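Local coordinates for hydrolase family protein (Deinococcus radiodurans R1, PDB 3CNH), which is a predicted hydrolase of the haloacid dehalogenase-like superfamily, probably acting as a phosphatase, at residues R103-N108 with L128-T133; N18-E23 with A79-Q84; D37-R42 with Q63-Q68. One frame throughout, in Å; residues are numbered along the deposited sequence.

Contact 1. Residues R103-N108 with L128-T133; sequences RMYSLN and LLAFFT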
loop_
_atom_site.group_PDB
_atom_site.type_symbol
_atom_site.label_atom_id
_atom_site.label_comp_id
_atom_site.label_asym_id
_atom_site.label_seq_id
_atom_site.Cartn_x
_atom_site.Cartn_y
_atom_site.Cartn_z
ATOM N N ARG A 103 5.149 3.634 17.883
ATOM C CA ARG A 103 4.130 2.699 17.407
ATOM C C ARG A 103 3.760 3.130 16.002
ATOM O O ARG A 103 3.423 4.281 15.741
ATOM C CB ARG A 103 2.885 2.741 18.275
ATOM C CG ARG A 103 3.079 2.170 19.673
ATOM C CD ARG A 103 1.786 2.232 20.435
ATOM N NE ARG A 103 1.953 1.667 21.768
ATOM C CZ ARG A 103 0.949 1.566 22.629
ATOM N NH1 ARG A 103 -0.252 1.963 22.270
ATOM N NH2 ARG A 103 1.155 1.048 23.822
HETATM N N MSE A 104 3.822 2.169 15.101
HETATM C CA MSE A 104 3.564 2.424 13.694
HETATM C C MSE A 104 2.717 1.327 13.083
HETATM O O MSE A 104 2.783 0.163 13.464
HETATM C CB MSE A 104 4.896 2.593 12.946
HETATM C CG MSE A 104 5.864 3.483 13.690
HETATM SE SE MSE A 104 7.383 4.101 12.635
HETATM C CE MSE A 104 7.749 2.405 11.763
ATOM N N TYR A 105 1.944 1.727 12.087
ATOM C CA TYR A 105 0.961 0.851 11.447
ATOM C C TYR A 105 0.917 1.148 9.958
ATOM O O TYR A 105 1.289 2.237 9.538
ATOM C CB TYR A 105 -0.439 1.166 12.025
ATOM C CG TYR A 105 -0.510 1.196 13.535
ATOM C CD1 TYR A 105 -0.214 2.341 14.237
ATOM C CD2 TYR A 105 -0.858 0.072 14.254
ATOM C CE1 TYR A 105 -0.232 2.347 15.633
ATOM C CE2 TYR A 105 -0.920 0.068 15.627
ATOM C CZ TYR A 105 -0.606 1.217 16.329
ATOM O OH TYR A 105 -0.635 1.221 17.721
ATOM N N SER A 106 0.518 0.163 9.160
ATOM C CA SER A 106 0.273 0.474 7.735
ATOM C C SER A 106 -1.134 0.982 7.599
ATOM O O SER A 106 -2.049 0.627 8.364
ATOM C CB SER A 106 0.485 -0.714 6.764
ATOM O OG SER A 106 -0.661 -1.553 6.687
ATOM N N LEU A 107 -1.302 1.777 6.558
ATOM C CA LEU A 107 -2.637 2.222 6.110
ATOM C C LEU A 107 -2.491 2.275 4.596
ATOM O O LEU A 107 -1.890 3.198 4.051
ATOM C CB LEU A 107 -3.042 3.568 6.718
ATOM C CG LEU A 107 -4.494 3.943 6.455
ATOM C CD1 LEU A 107 -5.452 3.015 7.236
ATOM C CD2 LEU A 107 -4.833 5.396 6.802
ATOM N N ASN A 108 -2.923 1.205 3.946
ATOM C CA ASN A 108 -2.551 0.988 2.548
ATOM C C ASN A 108 -3.552 0.218 1.769
ATOM O O ASN A 108 -4.397 -0.488 2.333
ATOM C CB ASN A 108 -1.207 0.227 2.479
ATOM C CG ASN A 108 -1.323 -1.243 2.908
ATOM O OD1 ASN A 108 -1.692 -1.556 4.045
ATOM N ND2 ASN A 108 -0.983 -2.156 1.986
ATOM N N LEU A 128 6.049 -2.551 11.797
ATOM C CA LEU A 128 4.650 -2.146 11.737
ATOM C C LEU A 128 3.873 -3.158 12.576
ATOM O O LEU A 128 3.926 -4.377 12.339
ATOM C CB LEU A 128 4.101 -2.064 10.304
ATOM C CG LEU A 128 4.878 -1.126 9.376
ATOM C CD1 LEU A 128 4.348 -1.181 7.922
ATOM C CD2 LEU A 128 4.900 0.299 9.971
ATOM N N LEU A 129 3.079 -2.617 13.494
ATOM C CA LEU A 129 2.363 -3.395 14.517
ATOM C C LEU A 129 1.062 -3.998 14.020
ATOM O O LEU A 129 0.560 -4.962 14.557
ATOM C CB LEU A 129 2.136 -2.536 15.779
ATOM C CG LEU A 129 3.402 -1.888 16.349
ATOM C CD1 LEU A 129 2.965 -0.952 17.441
ATOM C CD2 LEU A 129 4.419 -2.946 16.828
ATOM N N ALA A 130 0.495 -3.371 13.009
ATOM C CA ALA A 130 -0.729 -3.858 12.386
ATOM C C ALA A 130 -0.809 -3.273 11.002
ATOM O O ALA A 130 -0.185 -2.252 10.709
ATOM C CB ALA A 130 -1.981 -3.556 13.190
ATOM N N PHE A 131 -1.599 -3.924 10.184
ATOM C CA PHE A 131 -1.698 -3.581 8.787
ATOM C C PHE A 131 -3.142 -3.272 8.427
ATOM O O PHE A 131 -3.926 -4.173 8.197
ATOM C CB PHE A 131 -1.156 -4.721 7.921
ATOM C CG PHE A 131 0.333 -4.908 8.057
ATOM C CD1 PHE A 131 0.857 -5.621 9.117
ATOM C CD2 PHE A 131 1.190 -4.312 7.149
ATOM C CE1 PHE A 131 2.224 -5.760 9.260
ATOM C CE2 PHE A 131 2.560 -4.429 7.266
ATOM C CZ PHE A 131 3.092 -5.128 8.358
ATOM N N PHE A 132 -3.452 -1.981 8.400
ATOM C CA PHE A 132 -4.818 -1.513 8.105
ATOM C C PHE A 132 -4.919 -1.381 6.596
ATOM O O PHE A 132 -4.791 -0.317 6.009
ATOM C CB PHE A 132 -5.108 -0.209 8.854
ATOM C CG PHE A 132 -4.878 -0.321 10.336
ATOM C CD1 PHE A 132 -5.307 -1.410 11.045
ATOM C CD2 PHE A 132 -4.229 0.693 11.010
ATOM C CE1 PHE A 132 -5.075 -1.513 12.434
ATOM C CE2 PHE A 132 -4.015 0.605 12.413
ATOM C CZ PHE A 132 -4.415 -0.510 13.107
ATOM N N THR A 133 -5.121 -2.543 6.007
ATOM C CA THR A 133 -5.084 -2.730 4.566
ATOM C C THR A 133 -6.481 -2.824 3.969
ATOM O O THR A 133 -7.388 -3.440 4.541
ATOM C CB THR A 133 -4.292 -3.970 4.214
ATOM O OG1 THR A 133 -2.987 -3.914 4.821
ATOM C CG2 THR A 133 -4.182 -4.132 2.685
#

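Contact 2. Residues N18-E23 with A79-Q84; sequences NGWDRE and AVMEEQ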
loop_
_atom_site.group_PDB
_atom_site.type_symbol
_atom_site.label_atom_id
_atom_site.label_comp_id
_atom_site.label_asym_id
_atom_site.label_seq_id
_atom_site.Cartn_x
_atom_site.Cartn_y
_atom_site.Cartn_z
ATOM N N ASN A 18 5.352 0.147 -5.859
ATOM C CA ASN A 18 3.947 -0.260 -5.978
ATOM C C ASN A 18 3.900 -1.742 -6.320
ATOM O O ASN A 18 4.870 -2.286 -6.813
ATOM C CB ASN A 18 3.223 0.550 -7.024
ATOM C CG ASN A 18 3.044 1.978 -6.588
ATOM O OD1 ASN A 18 2.688 2.223 -5.443
ATOM N ND2 ASN A 18 3.344 2.914 -7.463
ATOM N N GLY A 19 2.813 -2.387 -5.964
ATOM C CA GLY A 19 2.697 -3.827 -6.195
ATOM C C GLY A 19 2.178 -4.210 -7.563
ATOM O O GLY A 19 2.570 -5.214 -8.137
ATOM N N TRP A 20 1.313 -3.373 -8.094
ATOM C CA TRP A 20 0.620 -3.745 -9.356
ATOM C C TRP A 20 0.089 -2.501 -10.063
ATOM O O TRP A 20 -1.082 -2.358 -10.363
ATOM C CB TRP A 20 -0.470 -4.756 -8.997
ATOM C CG TRP A 20 -1.051 -5.562 -10.138
ATOM C CD1 TRP A 20 -2.389 -5.751 -10.391
ATOM C CD2 TRP A 20 -0.353 -6.311 -11.127
ATOM N NE1 TRP A 20 -2.551 -6.548 -11.463
ATOM C CE2 TRP A 20 -1.326 -6.932 -11.940
ATOM C CE3 TRP A 20 0.997 -6.527 -11.421
ATOM C CZ2 TRP A 20 -0.988 -7.697 -13.032
ATOM C CZ3 TRP A 20 1.327 -7.319 -12.499
ATOM C CH2 TRP A 20 0.340 -7.890 -13.300
ATOM N N ASP A 21 1.015 -1.574 -10.274
ATOM C CA ASP A 21 0.722 -0.299 -10.952
ATOM C C ASP A 21 0.739 -0.422 -12.455
ATOM O O ASP A 21 1.046 -1.463 -13.042
ATOM C CB ASP A 21 1.640 0.862 -10.458
ATOM C CG ASP A 21 3.117 0.735 -10.912
ATOM O OD1 ASP A 21 3.426 0.069 -11.935
ATOM O OD2 ASP A 21 3.997 1.373 -10.249
ATOM N N ARG A 22 0.377 0.685 -13.079
ATOM C CA ARG A 22 0.267 0.738 -14.530
ATOM C C ARG A 22 1.496 0.235 -15.258
ATOM O O ARG A 22 1.416 -0.546 -16.209
ATOM C CB ARG A 22 -0.064 2.170 -15.013
ATOM N N GLU A 23 2.648 0.665 -14.778
ATOM C CA GLU A 23 3.901 0.370 -15.475
ATOM C C GLU A 23 4.263 -1.107 -15.368
ATOM O O GLU A 23 4.665 -1.760 -16.319
ATOM C CB GLU A 23 5.038 1.270 -14.953
ATOM C CG GLU A 23 4.757 2.775 -15.174
ATOM C CD GLU A 23 3.843 3.472 -14.110
ATOM O OE1 GLU A 23 3.404 2.873 -13.089
ATOM O OE2 GLU A 23 3.572 4.682 -14.309
ATOM N N ALA A 79 3.273 -15.499 -9.683
ATOM C CA ALA A 79 4.693 -15.418 -9.307
ATOM C C ALA A 79 5.317 -14.145 -9.839
ATOM O O ALA A 79 6.045 -13.438 -9.133
ATOM C CB ALA A 79 5.488 -16.630 -9.819
ATOM N N VAL A 80 5.022 -13.860 -11.098
ATOM C CA VAL A 80 5.590 -12.678 -11.763
ATOM C C VAL A 80 4.972 -11.392 -11.174
ATOM O O VAL A 80 5.647 -10.362 -11.013
ATOM C CB VAL A 80 5.476 -12.768 -13.309
ATOM C CG1 VAL A 80 6.003 -11.488 -13.950
ATOM C CG2 VAL A 80 6.263 -13.998 -13.832
HETATM N N MSE A 81 3.701 -11.459 -10.801
HETATM C CA MSE A 81 3.065 -10.305 -10.134
HETATM C C MSE A 81 3.841 -9.984 -8.863
HETATM O O MSE A 81 4.240 -8.851 -8.608
HETATM C CB MSE A 81 1.600 -10.574 -9.749
HETATM C CG MSE A 81 0.676 -10.677 -10.888
HETATM SE SE MSE A 81 -1.161 -11.039 -10.330
HETATM C CE MSE A 81 -1.316 -9.670 -9.044
ATOM N N GLU A 82 4.094 -11.033 -8.097
ATOM C CA GLU A 82 4.746 -10.889 -6.785
ATOM C C GLU A 82 6.125 -10.260 -6.914
ATOM O O GLU A 82 6.547 -9.389 -6.123
ATOM C CB GLU A 82 4.780 -12.242 -6.059
ATOM C CG GLU A 82 3.407 -12.602 -5.552
ATOM C CD GLU A 82 3.342 -13.978 -4.924
ATOM O OE1 GLU A 82 4.300 -14.754 -5.132
ATOM O OE2 GLU A 82 2.319 -14.250 -4.258
ATOM N N GLU A 83 6.811 -10.674 -7.954
ATOM C CA GLU A 83 8.171 -10.206 -8.221
ATOM C C GLU A 83 8.318 -8.748 -8.583
ATOM O O GLU A 83 9.445 -8.228 -8.614
ATOM C CB GLU A 83 8.825 -11.033 -9.317
ATOM C CG GLU A 83 9.053 -12.433 -8.834
ATOM C CD GLU A 83 9.314 -13.368 -9.951
ATOM O OE1 GLU A 83 9.265 -12.921 -11.123
ATOM O OE2 GLU A 83 9.542 -14.556 -9.649
ATOM N N GLN A 84 7.204 -8.096 -8.846
ATOM C CA GLN A 84 7.226 -6.663 -9.180
ATOM C C GLN A 84 7.558 -5.853 -7.934
ATOM O O GLN A 84 7.975 -4.708 -8.037
ATOM C CB GLN A 84 5.898 -6.160 -9.737
ATOM C CG GLN A 84 5.497 -6.889 -11.012
ATOM C CD GLN A 84 6.576 -6.877 -12.014
ATOM O OE1 GLN A 84 6.948 -5.816 -12.510
ATOM N NE2 GLN A 84 7.111 -8.066 -12.345
HETATM O O HOH W 1 4.012 -6.978 -6.660
#

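Contact 3. Residues D37-R42 with Q63-Q68; sequences DDFTER and QVVFYQ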
loop_
_atom_site.group_PDB
_atom_site.type_symbol
_atom_site.label_atom_id
_atom_site.label_comp_id
_atom_site.label_asym_id
_atom_site.label_seq_id
_atom_site.Cartn_x
_atom_site.Cartn_y
_atom_site.Cartn_z
ATOM N N ASP A 37 -4.775 -3.832 -24.521
ATOM C CA ASP A 37 -6.026 -3.061 -24.399
ATOM C C ASP A 37 -7.107 -3.822 -23.616
ATOM O O ASP A 37 -7.736 -3.283 -22.701
ATOM C CB ASP A 37 -6.601 -2.686 -25.757
ATOM C CG ASP A 37 -5.855 -1.541 -26.416
ATOM O OD1 ASP A 37 -5.063 -0.849 -25.739
ATOM O OD2 ASP A 37 -6.103 -1.339 -27.620
ATOM N N ASP A 38 -7.256 -5.090 -23.970
ATOM C CA ASP A 38 -8.266 -5.959 -23.345
ATOM C C ASP A 38 -7.884 -6.160 -21.878
ATOM O O ASP A 38 -8.716 -6.065 -20.977
ATOM C CB ASP A 38 -8.380 -7.303 -24.089
ATOM C CG ASP A 38 -9.690 -8.051 -23.809
ATOM O OD1 ASP A 38 -10.604 -7.492 -23.171
ATOM O OD2 ASP A 38 -9.819 -9.208 -24.288
ATOM N N PHE A 39 -6.601 -6.400 -21.645
ATOM C CA PHE A 39 -6.092 -6.620 -20.277
ATOM C C PHE A 39 -6.339 -5.411 -19.398
ATOM O O PHE A 39 -6.836 -5.519 -18.276
ATOM C CB PHE A 39 -4.590 -6.990 -20.322
ATOM C CG PHE A 39 -3.888 -6.960 -18.991
ATOM C CD1 PHE A 39 -4.072 -7.971 -18.070
ATOM C CD2 PHE A 39 -2.990 -5.975 -18.696
ATOM C CE1 PHE A 39 -3.426 -7.981 -16.857
ATOM C CE2 PHE A 39 -2.344 -5.979 -17.489
ATOM C CZ PHE A 39 -2.567 -6.997 -16.567
ATOM N N THR A 40 -6.003 -4.243 -19.927
ATOM C CA THR A 40 -6.147 -3.002 -19.171
ATOM C C THR A 40 -7.609 -2.709 -18.831
ATOM O O THR A 40 -7.914 -2.315 -17.708
ATOM C CB THR A 40 -5.530 -1.796 -19.906
ATOM O OG1 THR A 40 -4.111 -1.984 -19.914
ATOM C CG2 THR A 40 -5.825 -0.476 -19.163
ATOM N N GLU A 41 -8.465 -2.933 -19.799
ATOM C CA GLU A 41 -9.901 -2.656 -19.614
ATOM C C GLU A 41 -10.483 -3.615 -18.558
ATOM O O GLU A 41 -11.238 -3.228 -17.650
ATOM C CB GLU A 41 -10.666 -2.660 -20.930
ATOM C CG GLU A 41 -12.026 -2.062 -20.732
ATOM C CD GLU A 41 -11.982 -0.867 -19.758
ATOM O OE1 GLU A 41 -12.603 -0.954 -18.649
ATOM O OE2 GLU A 41 -11.268 0.124 -20.063
ATOM N N ARG A 42 -10.088 -4.869 -18.662
ATOM C CA ARG A 42 -10.567 -5.888 -17.705
ATOM C C ARG A 42 -10.065 -5.646 -16.294
ATOM O O ARG A 42 -10.782 -5.791 -15.306
ATOM C CB ARG A 42 -10.248 -7.297 -18.196
ATOM C CG ARG A 42 -11.083 -7.677 -19.397
ATOM C CD ARG A 42 -10.641 -8.981 -20.045
ATOM N NE ARG A 42 -11.577 -9.421 -21.063
ATOM C CZ ARG A 42 -12.588 -10.255 -20.809
ATOM N NH1 ARG A 42 -12.744 -10.713 -19.577
ATOM N NH2 ARG A 42 -13.422 -10.635 -21.753
ATOM N N GLN A 63 -10.982 -13.296 -14.770
ATOM C CA GLN A 63 -11.577 -12.257 -15.623
ATOM C C GLN A 63 -10.572 -11.460 -16.425
ATOM O O GLN A 63 -10.837 -11.048 -17.560
ATOM C CB GLN A 63 -12.398 -11.266 -14.809
ATOM C CG GLN A 63 -13.565 -11.894 -14.062
ATOM C CD GLN A 63 -14.514 -10.863 -13.502
ATOM O OE1 GLN A 63 -14.334 -9.657 -13.704
ATOM N NE2 GLN A 63 -15.547 -11.334 -12.805
ATOM N N VAL A 64 -9.420 -11.260 -15.825
ATOM C CA VAL A 64 -8.423 -10.337 -16.384
ATOM C C VAL A 64 -7.422 -10.987 -17.331
ATOM O O VAL A 64 -6.923 -10.343 -18.267
ATOM C CB VAL A 64 -7.753 -9.535 -15.264
ATOM C CG1 VAL A 64 -6.643 -8.672 -15.811
ATOM C CG2 VAL A 64 -8.796 -8.669 -14.543
ATOM N N VAL A 65 -7.169 -12.280 -17.093
ATOM C CA VAL A 65 -6.193 -13.043 -17.855
ATOM C C VAL A 65 -6.674 -14.334 -18.457
ATOM O O VAL A 65 -6.513 -14.554 -19.656
ATOM C CB VAL A 65 -4.926 -13.340 -16.994
ATOM C CG1 VAL A 65 -3.895 -14.107 -17.811
ATOM C CG2 VAL A 65 -4.310 -12.047 -16.481
ATOM N N PHE A 66 -7.308 -15.165 -17.638
ATOM C CA PHE A 66 -7.689 -16.526 -18.053
ATOM C C PHE A 66 -9.114 -16.648 -18.564
ATOM O O PHE A 66 -9.819 -17.610 -18.280
ATOM C CB PHE A 66 -7.380 -17.512 -16.932
ATOM C CG PHE A 66 -5.914 -17.533 -16.558
ATOM C CD1 PHE A 66 -5.018 -18.289 -17.291
ATOM C CD2 PHE A 66 -5.444 -16.743 -15.528
ATOM C CE1 PHE A 66 -3.670 -18.286 -16.970
ATOM C CE2 PHE A 66 -4.099 -16.731 -15.197
ATOM C CZ PHE A 66 -3.214 -17.502 -15.935
ATOM N N TYR A 67 -9.464 -15.692 -19.412
ATOM C CA TYR A 67 -10.806 -15.637 -20.061
ATOM C C TYR A 67 -10.733 -16.289 -21.424
ATOM O O TYR A 67 -11.733 -16.418 -22.166
ATOM C CB TYR A 67 -11.349 -14.202 -20.179
ATOM C CG TYR A 67 -10.445 -13.243 -20.903
ATOM C CD1 TYR A 67 -10.537 -13.071 -22.276
ATOM C CD2 TYR A 67 -9.486 -12.504 -20.209
ATOM C CE1 TYR A 67 -9.690 -12.202 -22.938
ATOM C CE2 TYR A 67 -8.653 -11.646 -20.872
ATOM C CZ TYR A 67 -8.761 -11.498 -22.226
ATOM O OH TYR A 67 -7.911 -10.640 -22.859
ATOM N N GLN A 68 -9.529 -16.726 -21.760
ATOM C CA GLN A 68 -9.283 -17.498 -22.994
ATOM C C GLN A 68 -8.103 -18.416 -22.721
ATOM O O GLN A 68 -7.447 -18.234 -21.702
ATOM C CB GLN A 68 -9.030 -16.603 -24.200
ATOM C CG GLN A 68 -7.791 -15.775 -24.115
ATOM C CD GLN A 68 -7.638 -14.898 -25.351
ATOM O OE1 GLN A 68 -8.464 -14.022 -25.610
ATOM N NE2 GLN A 68 -6.604 -15.154 -26.131
#

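Contact 1. Residues R103-N108 with L128-T133
Asn108 holds its CG between its backbone N and carbonyl carbon (chi1 71°), and the OG1 of Thr133 lies anti to that residue's carbonyl carbon; with these rotations the Thr133 hydroxyl donates to Asn108 OD1 at 2.8 Å. Ser106 OG gives a second bond to Asn108 OD1, also 2.8 Å, from the opposite face of the amide plane, so the oxygen is gripped from both sides. The two backbones pair as parallel strands, their short segments 11° apart, Ser106 with Phe131 through Asn108 with Thr133, at the edge of the Rossmann-like HAD sheet; helix 112-122 supplies the beta-alpha-beta crossover. Leu129 N donates to Met104 O (2.8 Å) in an almost linear bond, N-H...O 179°. On one face Tyr105 and Phe132 lie side by side, pointing the same way, their ring planes nearly parallel but slid apart so that they barely overlap, centroids 5.5 Å apart; Phe132 CE2 packs on Tyr105 CB at 3.6 Å. Asn115 of the crossover helix accepts from Asn108 ND2. With both ends of its buried amide bonded, Asn108 is fixed in rotation beside a bound phosphate ion, probably from the crystallisation liquor but consistent with a polar wall of the active-site pocket.

Contact 2. Residues N18-E23 with A79-Q84
The six-membered ring of Trp20 carries the selenomethionine Met81 over one face and has Gln84 CG at its edge near the ring plane, 4.4 Å from Trp20 CZ3. This is a Met-aromatic contact between the loop leading into helix 22-32 and the C-terminal part of helix 74-83, in the helical region inserted after the first strand, where HAD proteins carry their cap. The assignment rests on Met81 SE, which stands 4.5 Å from the centroid of the six-membered ring of Trp20 and 18° off its normal. Met81 CG makes a separate CH-pi contact, 3.9 Å from the same Trp20 centroid. A bend at chi3 (51°) places Met81 CE over the indole as well, 4.0 Å from Trp20 CE2. Trp20 CG is anti to the backbone N (chi1 -164°), which sets the direction in which the indole leaves the loop. Elsewhere the indole meets the ring of His43 at a steep angle, and its NE1 is hydrogen-bonded to Tyr60 OH, which ties down the polar end of the ring.

Gln84 turns its amide back to helix 74-83, NE2 donating to Val80 O at 3.0 Å with the acceptor in the amide plane, while its CB lies against Gly19 O. Asp21 is the N-cap of helix 22-32: OD1 accepts from Gln24 N, and OD2 receives Asn18 ND2 on its anti lone pair. No direct hydrogen bond joins the segments; instead one water donates to Gly19 O and to Met81 O, at 2.7 Å each.

Contact 3. Residues D37-R42 with Q63-Q68
Helix 36-51 comes against the C-terminal end of helix 57-64 where Arg42 and Val64 stand CA to CA at 5.1 Å, and the chain then leaves helical geometry at Val65 and passes through an inverse gamma turn centred on Phe66. This helix-to-turn junction in the helical cap region is held by a cation-pi stack of Arg42 on Tyr67. The guanidinium lies flat on the phenol ring, planes 6° apart, with Arg42 CZ 3.7 Å from the Tyr67 ring centroid. The Arg42 chain is extended from CG to NE, and its CD joins the same ring face, 3.4 Å from Tyr67 CE2. A chi1 of 56° turns CG of Tyr67 back from the turn toward Arg42. Arg70 makes a further cation-pi contact with the ring.

While Tyr67 covers one face of the guanidinium, a bond to the main chain fixes its rotation. Arg42 NH1 donates to the carbonyl Gln63 O at 2.8 Å, within the plane of that carbonyl, so that a peptide oxygen near the end of the shorter helix gains a charged partner. Asp38, one helical turn back, is deposited in two conformers; in the one described, Arg42 NE forms a salt bridge with Asp38 OD1, the acid being met from above its carboxylate plane, though it lies near the plane of the guanidinium. In this conformer the carboxylate may help to steady the arginine cation against the ring.

On the more buried side, Phe39 CE1 packs on Val64 CG1 at 3.5 Å, and Val65 CG2 sits at the edge of the Phe39 ring. The same conformer of Asp38 meets Tyr67 tip to tip, with Asp38 OD2 and Tyr67 OH 2.8 Å apart.

Contacts 2 and 3 lie on the same side of the chain's centre, 16 Å apart between centres, and touch through Trp20 CZ2 and Phe39 CZ, 3.9 Å apart. In sequence, both segments of contact 3 fall between those of contact 2. Contact 1 is on the opposite side, in the sheet, its centre 21 Å from that of contact 2 (nearest atoms about 9 Å, no touch) and 32 Å from that of contact 3. Contacts 1 and 2 flank the probable active site: the side chains of Asn108 and Asn18 come within about 3 and 4 Å of bound phosphate, probably from the crystallisation liquor, and Asn18 within about 4 Å of the sodium ion, whose site includes Asp10, Gly12 and Asp166.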